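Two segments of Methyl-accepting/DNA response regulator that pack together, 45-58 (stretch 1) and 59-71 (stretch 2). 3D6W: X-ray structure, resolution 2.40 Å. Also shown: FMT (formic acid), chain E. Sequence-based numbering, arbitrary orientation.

Stretch 1 (45-58) SLQEFEYLLPKDSF
Stretch 2 (59-71) IRCHRSFIVNVNH

Stretch 1 is a short helix, 46-52, followed by a loop that leads into a β-strand. The strand already includes Phe58 (phi/psi -107/137) and continues through 62. Stretch 2 follows directly as a β-hairpin, with strands 59-62 and 65-68 joined by a type I turn from His62 to Phe65. The helix lies over the hairpin. Its axis is 29° from the direction of strand 65-68, at 9.4 Å, and 149° from that of strand 59-62, at 9.3 Å.

Ser45 caps the helix. Its side chain (p) accepts from the backbone, Glu48 N to Ser45 OG, 3.1 Å. Leu53 (phi/psi -85/143) is the first residue to leave helical geometry.

The hairpin is held by paired bonds, Ile59 N to Val67 O at 2.9 Å and Val67 N to Ile59 O at 3.0 Å. Phe58 pairs antiparallel with Asn68 as a non-hydrogen-bonded pair, CA to CA 4.5 Å, and both side chains lie on the same face. Val69 N donates to Ser57 O at 2.7 Å. Two CA-H...O contacts accompany the pairing: Asn68 CA to Ser57 O, 3.4 Å, and Phe58 CA to Val67 O, 3.2 Å.

Ile66 (m, t) is one bump. It points toward stretch 1 and fills a hollow walled by Leu46, Phe49, Glu50, Leu53 and Phe58. Ile66 CD1 reaches the helix, 3.8 Å from Phe49 CB, 4.0 Å from Leu46 CD2 and 3.9 Å from Glu50 CG. Ile66 CG2 meets Leu53 CD1 at 4.1 Å and Phe58 CB at 4.0 Å. Phe49 turns the end of its side chain away, so little more than its CB lines this hollow.

Leu46 (m, t) is the reciprocal bump. Leu46 CD1 presses on the hairpin turn, 3.4 Å from Ser64 C and 3.8 Å from Arg63 O. Leu46 CB lies over one face of the Arg60 guanidinium.

Arg60 (t, p, t, chi4 -90°) serves both stretches. Arg60 NH1 forms a salt bridge with Glu50 OE1 at 2.7 Å, in which opposite charges meet at the guanidinium edge. Arg60 NE donates to His62 O at 3.1 Å, and Arg60 NH2 to Arg63 O at 3.0 Å, tying the side chain to the turn. Water 1 joins Glu50 OE2 (3.0 Å) to Arg60 N (3.1 Å).

The Phe58 ring (m, chi2 91°) has Asn68 CG over one face and Ile66 CG2 at its edge. Asn68 OD1 accepts from Asn70 N at 3.0 Å. Water 2 links Ser57 OG and Asn68 ND2, each at 3.1 Å.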

ATOM      1  N   SER A  45     -18.838  -3.640 -19.786  1.00 61.92           N
ATOM      2  CA  SER A  45     -19.728  -4.705 -19.356  1.00 61.21           C
ATOM      3  C   SER A  45     -19.041  -5.349 -18.177  1.00 60.89           C
ATOM      4  O   SER A  45     -17.889  -5.044 -17.886  1.00 60.84           O
ATOM      5  CB  SER A  45     -19.937  -5.729 -20.494  1.00 60.63           C
ATOM      6  OG  SER A  45     -18.739  -6.446 -20.732  1.00 61.26           O
ATOM      7  N   LEU A  46     -19.751  -6.236 -17.497  1.00 60.97           N
ATOM      8  CA  LEU A  46     -19.201  -6.953 -16.359  1.00 60.86           C
ATOM      9  C   LEU A  46     -18.110  -7.899 -16.809  1.00 61.40           C
ATOM     10  O   LEU A  46     -17.152  -8.198 -16.072  1.00 61.30           O
ATOM     11  CB  LEU A  46     -20.304  -7.704 -15.623  1.00 60.45           C
ATOM     12  CG  LEU A  46     -21.305  -6.888 -14.806  1.00 59.06           C
ATOM     13  CD1 LEU A  46     -22.058  -7.833 -13.932  1.00 56.63           C
ATOM     14  CD2 LEU A  46     -20.659  -5.750 -13.960  1.00 56.73           C
ATOM     15  N   GLN A  47     -18.241  -8.354 -18.047  1.00 62.21           N
ATOM     16  CA  GLN A  47     -17.222  -9.194 -18.647  1.00 61.91           C
ATOM     17  C   GLN A  47     -15.909  -8.408 -18.818  1.00 61.17           C
ATOM     18  O   GLN A  47     -14.828  -8.900 -18.464  1.00 59.89           O
ATOM     19  CB  GLN A  47     -17.736  -9.801 -19.956  1.00 61.58           C
ATOM     20  CG  GLN A  47     -16.792 -10.888 -20.513  1.00 63.42           C
ATOM     21  CD  GLN A  47     -17.116 -11.300 -21.956  1.00 64.22           C
ATOM     22  OE1 GLN A  47     -16.738 -12.380 -22.401  1.00 70.90           O
ATOM     23  NE2 GLN A  47     -17.778 -10.429 -22.688  1.00 65.38           N
ATOM     24  N   GLU A  48     -16.012  -7.186 -19.347  1.00 61.05           N
ATOM     25  CA  GLU A  48     -14.853  -6.316 -19.489  1.00 61.50           C
ATOM     26  C   GLU A  48     -14.229  -5.942 -18.147  1.00 60.76           C
ATOM     27  O   GLU A  48     -13.010  -6.031 -17.972  1.00 60.41           O
ATOM     28  CB  GLU A  48     -15.199  -5.075 -20.287  1.00 61.77           C
ATOM     29  CG  GLU A  48     -15.362  -5.432 -21.797  1.00 64.39           C
ATOM     30  CD  GLU A  48     -16.168  -4.425 -22.657  1.00 63.87           C
ATOM     31  OE1 GLU A  48     -16.965  -3.589 -22.151  1.00 63.24           O
ATOM     32  OE2 GLU A  48     -15.994  -4.534 -23.887  1.00 68.21           O
ATOM     33  N   PHE A  49     -15.049  -5.544 -17.194  1.00 60.08           N
ATOM     34  CA  PHE A  49     -14.551  -5.302 -15.843  1.00 59.74           C
ATOM     35  C   PHE A  49     -13.852  -6.511 -15.217  1.00 59.52           C
ATOM     36  O   PHE A  49     -12.902  -6.339 -14.481  1.00 59.32           O
ATOM     37  CB  PHE A  49     -15.668  -4.798 -14.918  1.00 59.41           C
ATOM     38  CG  PHE A  49     -15.872  -3.321 -14.970  1.00 58.45           C
ATOM     39  CD1 PHE A  49     -14.925  -2.467 -14.461  1.00 59.31           C
ATOM     40  CD2 PHE A  49     -17.015  -2.784 -15.517  1.00 59.28           C
ATOM     41  CE1 PHE A  49     -15.111  -1.083 -14.498  1.00 59.58           C
ATOM     42  CE2 PHE A  49     -17.207  -1.416 -15.551  1.00 58.97           C
ATOM     43  CZ  PHE A  49     -16.255  -0.570 -15.038  1.00 58.62           C
ATOM     44  N   GLU A  50     -14.302  -7.727 -15.487  1.00 59.90           N
ATOM     45  CA  GLU A  50     -13.604  -8.892 -14.944  1.00 60.98           C
ATOM     46  C   GLU A  50     -12.149  -8.995 -15.413  1.00 60.69           C
ATOM     47  O   GLU A  50     -11.280  -9.506 -14.711  1.00 61.09           O
ATOM     48  CB  GLU A  50     -14.311 -10.184 -15.324  1.00 61.30           C
ATOM     49  CG  GLU A  50     -15.477 -10.532 -14.464  1.00 62.87           C
ATOM     50  CD  GLU A  50     -15.895 -11.981 -14.670  1.00 63.39           C
ATOM     51  OE1 GLU A  50     -16.789 -12.183 -15.516  1.00 62.18           O
ATOM     52  OE2 GLU A  50     -15.318 -12.893 -13.991  1.00 64.88           O
ATOM     53  N   TYR A  51     -11.903  -8.552 -16.633  1.00 60.43           N
ATOM     54  CA  TYR A  51     -10.583  -8.512 -17.167  1.00 59.53           C
ATOM     55  C   TYR A  51      -9.763  -7.420 -16.454  1.00 58.87           C
ATOM     56  O   TYR A  51      -8.614  -7.630 -16.103  1.00 57.91           O
ATOM     57  CB  TYR A  51     -10.631  -8.288 -18.701  1.00 60.13           C
ATOM     58  CG  TYR A  51      -9.257  -7.952 -19.283  1.00 60.63           C
ATOM     59  CD1 TYR A  51      -8.318  -8.967 -19.544  1.00 60.30           C
ATOM     60  CD2 TYR A  51      -8.870  -6.629 -19.480  1.00 59.27           C
ATOM     61  CE1 TYR A  51      -7.044  -8.678 -20.024  1.00 60.07           C
ATOM     62  CE2 TYR A  51      -7.600  -6.323 -19.952  1.00 60.70           C
ATOM     63  CZ  TYR A  51      -6.682  -7.353 -20.232  1.00 61.51           C
ATOM     64  OH  TYR A  51      -5.416  -7.035 -20.736  1.00 61.75           O
ATOM     65  N   LEU A  52     -10.357  -6.259 -16.220  1.00 59.17           N
ATOM     66  CA  LEU A  52      -9.557  -5.106 -15.825  1.00 59.78           C
ATOM     67  C   LEU A  52      -9.389  -4.879 -14.322  1.00 58.88           C
ATOM     68  O   LEU A  52      -8.426  -4.254 -13.883  1.00 58.40           O
ATOM     69  CB  LEU A  52     -10.041  -3.859 -16.545  1.00 59.99           C
ATOM     70  CG  LEU A  52     -11.201  -3.053 -16.058  1.00 62.34           C
ATOM     71  CD1 LEU A  52     -10.708  -1.978 -15.062  1.00 63.11           C
ATOM     72  CD2 LEU A  52     -11.903  -2.410 -17.324  1.00 61.78           C
ATOM     73  N   LEU A  53     -10.298  -5.439 -13.546  1.00 58.60           N
ATOM     74  CA  LEU A  53     -10.294  -5.274 -12.123  1.00 58.14           C
ATOM     75  C   LEU A  53      -9.365  -6.303 -11.533  1.00 58.30           C
ATOM     76  O   LEU A  53      -9.269  -7.434 -12.056  1.00 58.20           O
ATOM     77  CB  LEU A  53     -11.706  -5.431 -11.555  1.00 58.30           C
ATOM     78  CG  LEU A  53     -12.769  -4.363 -11.899  1.00 57.08           C
ATOM     79  CD1 LEU A  53     -14.118  -4.874 -11.464  1.00 51.00           C
ATOM     80  CD2 LEU A  53     -12.438  -3.012 -11.272  1.00 54.58           C
ATOM     81  N   PRO A  54      -8.642  -5.913 -10.467  1.00 58.29           N
ATOM     82  CA  PRO A  54      -7.673  -6.817  -9.821  1.00 58.90           C
ATOM     83  C   PRO A  54      -8.315  -8.079  -9.251  1.00 59.86           C
ATOM     84  O   PRO A  54      -9.262  -8.013  -8.479  1.00 60.64           O
ATOM     85  CB  PRO A  54      -7.033  -5.962  -8.713  1.00 58.39           C
ATOM     86  CG  PRO A  54      -7.746  -4.675  -8.697  1.00 58.75           C
ATOM     87  CD  PRO A  54      -8.667  -4.571  -9.861  1.00 57.84           C
ATOM     88  N   LYS A  55      -7.794  -9.224  -9.643  1.00 61.50           N
ATOM     89  CA  LYS A  55      -8.445 -10.494  -9.379  1.00 63.14           C
ATOM     90  C   LYS A  55      -8.280 -10.880  -7.889  1.00 62.48           C
ATOM     91  O   LYS A  55      -9.004 -11.738  -7.376  1.00 62.64           O
ATOM     92  CB  LYS A  55      -7.945 -11.562 -10.385  1.00 63.10           C
ATOM     93  CG  LYS A  55      -6.648 -12.249  -9.975  1.00 66.03           C
ATOM     94  CD  LYS A  55      -5.957 -13.047 -11.129  1.00 66.76           C
ATOM     95  CE  LYS A  55      -4.881 -14.054 -10.598  1.00 66.49           C
ATOM     96  NZ  LYS A  55      -4.177 -13.422  -9.443  1.00 68.77           N
ATOM     97  N   ASP A  56      -7.392 -10.184  -7.180  1.00 62.23           N
ATOM     98  CA  ASP A  56      -7.223 -10.399  -5.730  1.00 62.66           C
ATOM     99  C   ASP A  56      -8.336  -9.766  -4.852  1.00 62.28           C
ATOM    100  O   ASP A  56      -8.483 -10.116  -3.680  1.00 62.43           O
ATOM    101  CB  ASP A  56      -5.824  -9.927  -5.270  1.00 63.27           C
ATOM    102  CG  ASP A  56      -5.619  -8.389  -5.360  1.00 65.72           C
ATOM    103  OD1 ASP A  56      -6.266  -7.682  -6.151  1.00 71.06           O
ATOM    104  OD2 ASP A  56      -4.748  -7.870  -4.647  1.00 69.99           O
ATOM    105  N   SER A  57      -9.114  -8.857  -5.440  1.00 61.57           N
ATOM    106  CA  SER A  57     -10.105  -8.063  -4.722  1.00 60.88           C
ATOM    107  C   SER A  57     -11.512  -8.230  -5.235  1.00 59.81           C
ATOM    108  O   SER A  57     -12.451  -8.202  -4.470  1.00 59.87           O
ATOM    109  CB  SER A  57      -9.737  -6.588  -4.841  1.00 61.29           C
ATOM    110  OG  SER A  57      -9.131  -6.163  -3.666  1.00 62.81           O
ATOM    111  N   PHE A  58     -11.644  -8.372  -6.546  1.00 59.09           N
ATOM    112  CA  PHE A  58     -12.936  -8.391  -7.235  1.00 58.06           C
ATOM    113  C   PHE A  58     -13.281  -9.800  -7.694  1.00 57.54           C
ATOM    114  O   PHE A  58     -12.432 -10.520  -8.134  1.00 56.74           O
ATOM    115  CB  PHE A  58     -12.900  -7.387  -8.396  1.00 57.04           C
ATOM    116  CG  PHE A  58     -12.818  -5.943  -7.923  1.00 57.21           C
ATOM    117  CD1 PHE A  58     -11.591  -5.322  -7.740  1.00 58.12           C
ATOM    118  CD2 PHE A  58     -13.969  -5.236  -7.580  1.00 56.05           C
ATOM    119  CE1 PHE A  58     -11.509  -4.005  -7.275  1.00 56.66           C
ATOM    120  CE2 PHE A  58     -13.901  -3.953  -7.120  1.00 55.56           C
ATOM    121  CZ  PHE A  58     -12.668  -3.329  -6.964  1.00 57.10           C
ATOM    122  N   ILE A  59     -14.540 -10.206  -7.517  1.00 58.38           N
ATOM    123  CA  ILE A  59     -15.022 -11.498  -8.007  1.00 58.40           C
ATOM    124  C   ILE A  59     -16.432 -11.394  -8.581  1.00 57.04           C
ATOM    125  O   ILE A  59     -17.325 -10.899  -7.939  1.00 57.12           O
ATOM    126  CB  ILE A  59     -14.968 -12.616  -6.891  1.00 58.94           C
ATOM    127  CG1 ILE A  59     -15.283 -14.002  -7.500  1.00 59.95           C
ATOM    128  CG2 ILE A  59     -15.981 -12.348  -5.780  1.00 61.49           C
ATOM    129  CD1 ILE A  59     -14.903 -15.188  -6.629  1.00 59.51           C
ATOM    130  N   ARG A  60     -16.609 -11.857  -9.809  1.00 56.09           N
ATOM    131  CA  ARG A  60     -17.917 -12.187 -10.334  1.00 55.43           C
ATOM    132  C   ARG A  60     -18.607 -13.265  -9.488  1.00 55.43           C
ATOM    133  O   ARG A  60     -18.145 -14.399  -9.386  1.00 54.84           O
ATOM    134  CB  ARG A  60     -17.818 -12.661 -11.780  1.00 55.35           C
ATOM    135  CG  ARG A  60     -19.158 -12.683 -12.493  1.00 54.80           C
ATOM    136  CD  ARG A  60     -19.529 -11.323 -13.029  1.00 54.03           C
ATOM    137  NE  ARG A  60     -20.656 -11.403 -13.954  1.00 54.40           N
ATOM    138  CZ  ARG A  60     -20.572 -11.589 -15.271  1.00 54.54           C
ATOM    139  NH1 ARG A  60     -19.405 -11.698 -15.888  1.00 53.75           N
ATOM    140  NH2 ARG A  60     -21.679 -11.609 -15.998  1.00 52.56           N
ATOM    141  N   CYS A  61     -19.744 -12.886  -8.899  1.00 55.76           N
ATOM    142  CA  CYS A  61     -20.479 -13.762  -8.001  1.00 55.48           C
ATOM    143  C   CYS A  61     -21.903 -14.052  -8.444  1.00 55.23           C
ATOM    144  O   CYS A  61     -22.616 -14.790  -7.787  1.00 55.26           O
ATOM    145  CB  CYS A  61     -20.467 -13.162  -6.595  1.00 55.58           C
ATOM    146  SG  CYS A  61     -21.312 -11.613  -6.426  1.00 53.65           S
ATOM    147  N   HIS A  62     -22.294 -13.501  -9.582  1.00 55.99           N
ATOM    148  CA  HIS A  62     -23.665 -13.555 -10.070  1.00 56.21           C
ATOM    149  C   HIS A  62     -23.561 -12.999 -11.475  1.00 56.71           C
ATOM    150  O   HIS A  62     -22.695 -12.193 -11.716  1.00 56.13           O
ATOM    151  CB  HIS A  62     -24.507 -12.646  -9.178  1.00 55.80           C
ATOM    152  CG  HIS A  62     -25.984 -12.726  -9.407  1.00 55.15           C
ATOM    153  ND1 HIS A  62     -26.597 -12.188 -10.518  1.00 55.71           N
ATOM    154  CD2 HIS A  62     -26.979 -13.201  -8.623  1.00 55.19           C
ATOM    155  CE1 HIS A  62     -27.902 -12.338 -10.415  1.00 57.18           C
ATOM    156  NE2 HIS A  62     -28.166 -12.939  -9.269  1.00 56.36           N
ATOM    157  N   ARG A  63     -24.437 -13.415 -12.395  1.00 58.44           N
ATOM    158  CA  ARG A  63     -24.447 -12.910 -13.786  1.00 59.37           C
ATOM    159  C   ARG A  63     -24.621 -11.409 -13.870  1.00 58.79           C
ATOM    160  O   ARG A  63     -24.305 -10.808 -14.886  1.00 59.46           O
ATOM    161  CB  ARG A  63     -25.527 -13.609 -14.652  1.00 60.11           C
ATOM    162  CG  ARG A  63     -26.981 -13.332 -14.258  1.00 62.74           C
ATOM    163  CD  ARG A  63     -28.012 -13.789 -15.332  1.00 65.11           C
ATOM    164  NE  ARG A  63     -29.014 -12.717 -15.426  1.00 73.56           N
ATOM    165  CZ  ARG A  63     -29.214 -11.918 -16.477  1.00 75.10           C
ATOM    166  NH1 ARG A  63     -28.576 -12.092 -17.625  1.00 78.37           N
ATOM    167  NH2 ARG A  63     -30.105 -10.949 -16.387  1.00 74.99           N
ATOM    168  N   SER A  64     -25.130 -10.816 -12.807  1.00 58.15           N
ATOM    169  CA  SER A  64     -25.406  -9.379 -12.742  1.00 58.67           C
ATOM    170  C   SER A  64     -24.517  -8.590 -11.742  1.00 58.50           C
ATOM    171  O   SER A  64     -24.670  -7.373 -11.643  1.00 59.59           O
ATOM    172  CB  SER A  64     -26.895  -9.191 -12.376  1.00 58.55           C
ATOM    173  OG  SER A  64     -27.733  -9.291 -13.543  1.00 60.29           O
ATOM    174  N   PHE A  65     -23.588  -9.252 -11.036  1.00 58.22           N
ATOM    175  CA  PHE A  65     -22.766  -8.599  -9.994  1.00 58.03           C
ATOM    176  C   PHE A  65     -21.317  -8.974 -10.012  1.00 56.70           C
ATOM    177  O   PHE A  65     -20.965 -10.163 -10.126  1.00 56.67           O
ATOM    178  CB  PHE A  65     -23.270  -8.953  -8.594  1.00 59.19           C
ATOM    179  CG  PHE A  65     -24.615  -8.386  -8.285  1.00 60.22           C
ATOM    180  CD1 PHE A  65     -25.769  -9.103  -8.580  1.00 63.71           C
ATOM    181  CD2 PHE A  65     -24.732  -7.114  -7.716  1.00 60.70           C
ATOM    182  CE1 PHE A  65     -27.069  -8.532  -8.317  1.00 61.83           C
ATOM    183  CE2 PHE A  65     -25.980  -6.560  -7.440  1.00 62.73           C
ATOM    184  CZ  PHE A  65     -27.154  -7.278  -7.741  1.00 61.68           C
ATOM    185  N   ILE A  66     -20.470  -7.950  -9.868  1.00 55.10           N
ATOM    186  CA  ILE A  66     -19.098  -8.131  -9.424  1.00 53.34           C
ATOM    187  C   ILE A  66     -18.953  -7.480  -8.020  1.00 53.38           C
ATOM    188  O   ILE A  66     -19.339  -6.335  -7.807  1.00 51.87           O
ATOM    189  CB  ILE A  66     -18.054  -7.531 -10.392  1.00 54.09           C
ATOM    190  CG1 ILE A  66     -18.101  -8.223 -11.764  1.00 50.40           C
ATOM    191  CG2 ILE A  66     -16.619  -7.579  -9.734  1.00 54.22           C
ATOM    192  CD1 ILE A  66     -17.306  -7.542 -12.787  1.00 50.41           C
ATOM    193  N   VAL A  67     -18.424  -8.242  -7.061  1.00 53.17           N
ATOM    194  CA  VAL A  67     -18.233  -7.739  -5.702  1.00 53.52           C
ATOM    195  C   VAL A  67     -16.734  -7.489  -5.381  1.00 53.87           C
ATOM    196  O   VAL A  67     -15.808  -8.208  -5.882  1.00 54.47           O
ATOM    197  CB  VAL A  67     -18.932  -8.685  -4.652  1.00 53.86           C
ATOM    198  CG1 VAL A  67     -18.151  -9.976  -4.426  1.00 50.91           C
ATOM    199  CG2 VAL A  67     -19.172  -7.952  -3.293  1.00 53.80           C
ATOM    200  N   ASN A  68     -16.486  -6.474  -4.565  1.00 53.60           N
ATOM    201  CA  ASN A  68     -15.155  -6.261  -3.947  1.00 54.29           C
ATOM    202  C   ASN A  68     -15.140  -6.964  -2.600  1.00 54.17           C
ATOM    203  O   ASN A  68     -15.825  -6.545  -1.686  1.00 53.52           O
ATOM    204  CB  ASN A  68     -14.908  -4.750  -3.745  1.00 54.77           C
ATOM    205  CG  ASN A  68     -13.482  -4.419  -3.364  1.00 53.31           C
ATOM    206  OD1 ASN A  68     -12.774  -5.243  -2.864  1.00 54.57           O
ATOM    207  ND2 ASN A  68     -13.088  -3.174  -3.569  1.00 52.58           N
ATOM    208  N   VAL A  69     -14.325  -8.006  -2.474  1.00 54.85           N
ATOM    209  CA  VAL A  69     -14.269  -8.808  -1.246  1.00 55.43           C
ATOM    210  C   VAL A  69     -13.814  -7.966  -0.056  1.00 56.62           C
ATOM    211  O   VAL A  69     -14.053  -8.351   1.099  1.00 58.19           O
ATOM    212  CB  VAL A  69     -13.375 -10.094  -1.397  1.00 55.37           C
ATOM    213  CG1 VAL A  69     -13.746 -10.877  -2.710  1.00 55.16           C
ATOM    214  CG2 VAL A  69     -11.916  -9.752  -1.394  1.00 55.08           C
ATOM    215  N   ASN A  70     -13.190  -6.808  -0.309  1.00 56.08           N
ATOM    216  CA  ASN A  70     -12.758  -5.957   0.790  1.00 56.16           C
ATOM    217  C   ASN A  70     -13.847  -5.134   1.418  1.00 56.59           C
ATOM    218  O   ASN A  70     -13.646  -4.549   2.483  1.00 56.78           O
ATOM    219  CB  ASN A  70     -11.596  -5.077   0.343  1.00 55.78           C
ATOM    220  CG  ASN A  70     -10.359  -5.911   0.042  1.00 57.60           C
ATOM    221  OD1 ASN A  70      -9.804  -6.572   0.942  1.00 58.65           O
ATOM    222  ND2 ASN A  70      -9.962  -5.944  -1.227  1.00 56.66           N
ATOM    223  N   HIS A  71     -15.001  -5.068   0.755  1.00 57.27           N
ATOM    224  CA  HIS A  71     -16.189  -4.457   1.332  1.00 56.72           C
ATOM    225  C   HIS A  71     -17.190  -5.450   1.828  1.00 56.36           C
ATOM    226  O   HIS A  71     -18.220  -5.061   2.321  1.00 57.18           O
ATOM    227  CB  HIS A  71     -16.811  -3.505   0.355  1.00 57.35           C
ATOM    228  CG  HIS A  71     -15.920  -2.365   0.025  1.00 57.90           C
ATOM    229  ND1 HIS A  71     -15.905  -1.205   0.761  1.00 63.49           N
ATOM    230  CD2 HIS A  71     -14.975  -2.218  -0.931  1.00 60.53           C
ATOM    231  CE1 HIS A  71     -14.997  -0.379   0.260  1.00 62.23           C
ATOM    232  NE2 HIS A  71     -14.420  -0.973  -0.773  1.00 62.98           N
TER
HETATM  233  C   FMT E 304     -26.758 -16.443 -12.674  1.00 46.32           C
HETATM  234  O1  FMT E 304     -27.408 -17.419 -12.230  1.00 47.22           O
HETATM  235  O2  FMT E 304     -25.839 -15.947 -11.989  1.00 45.29           O
HETATM  236  O   HOH W   1     -14.236 -13.212 -11.251  1.00 43.52           O
HETATM  237  O   HOH W   2      -9.962  -3.229  -3.400  1.00 49.48           O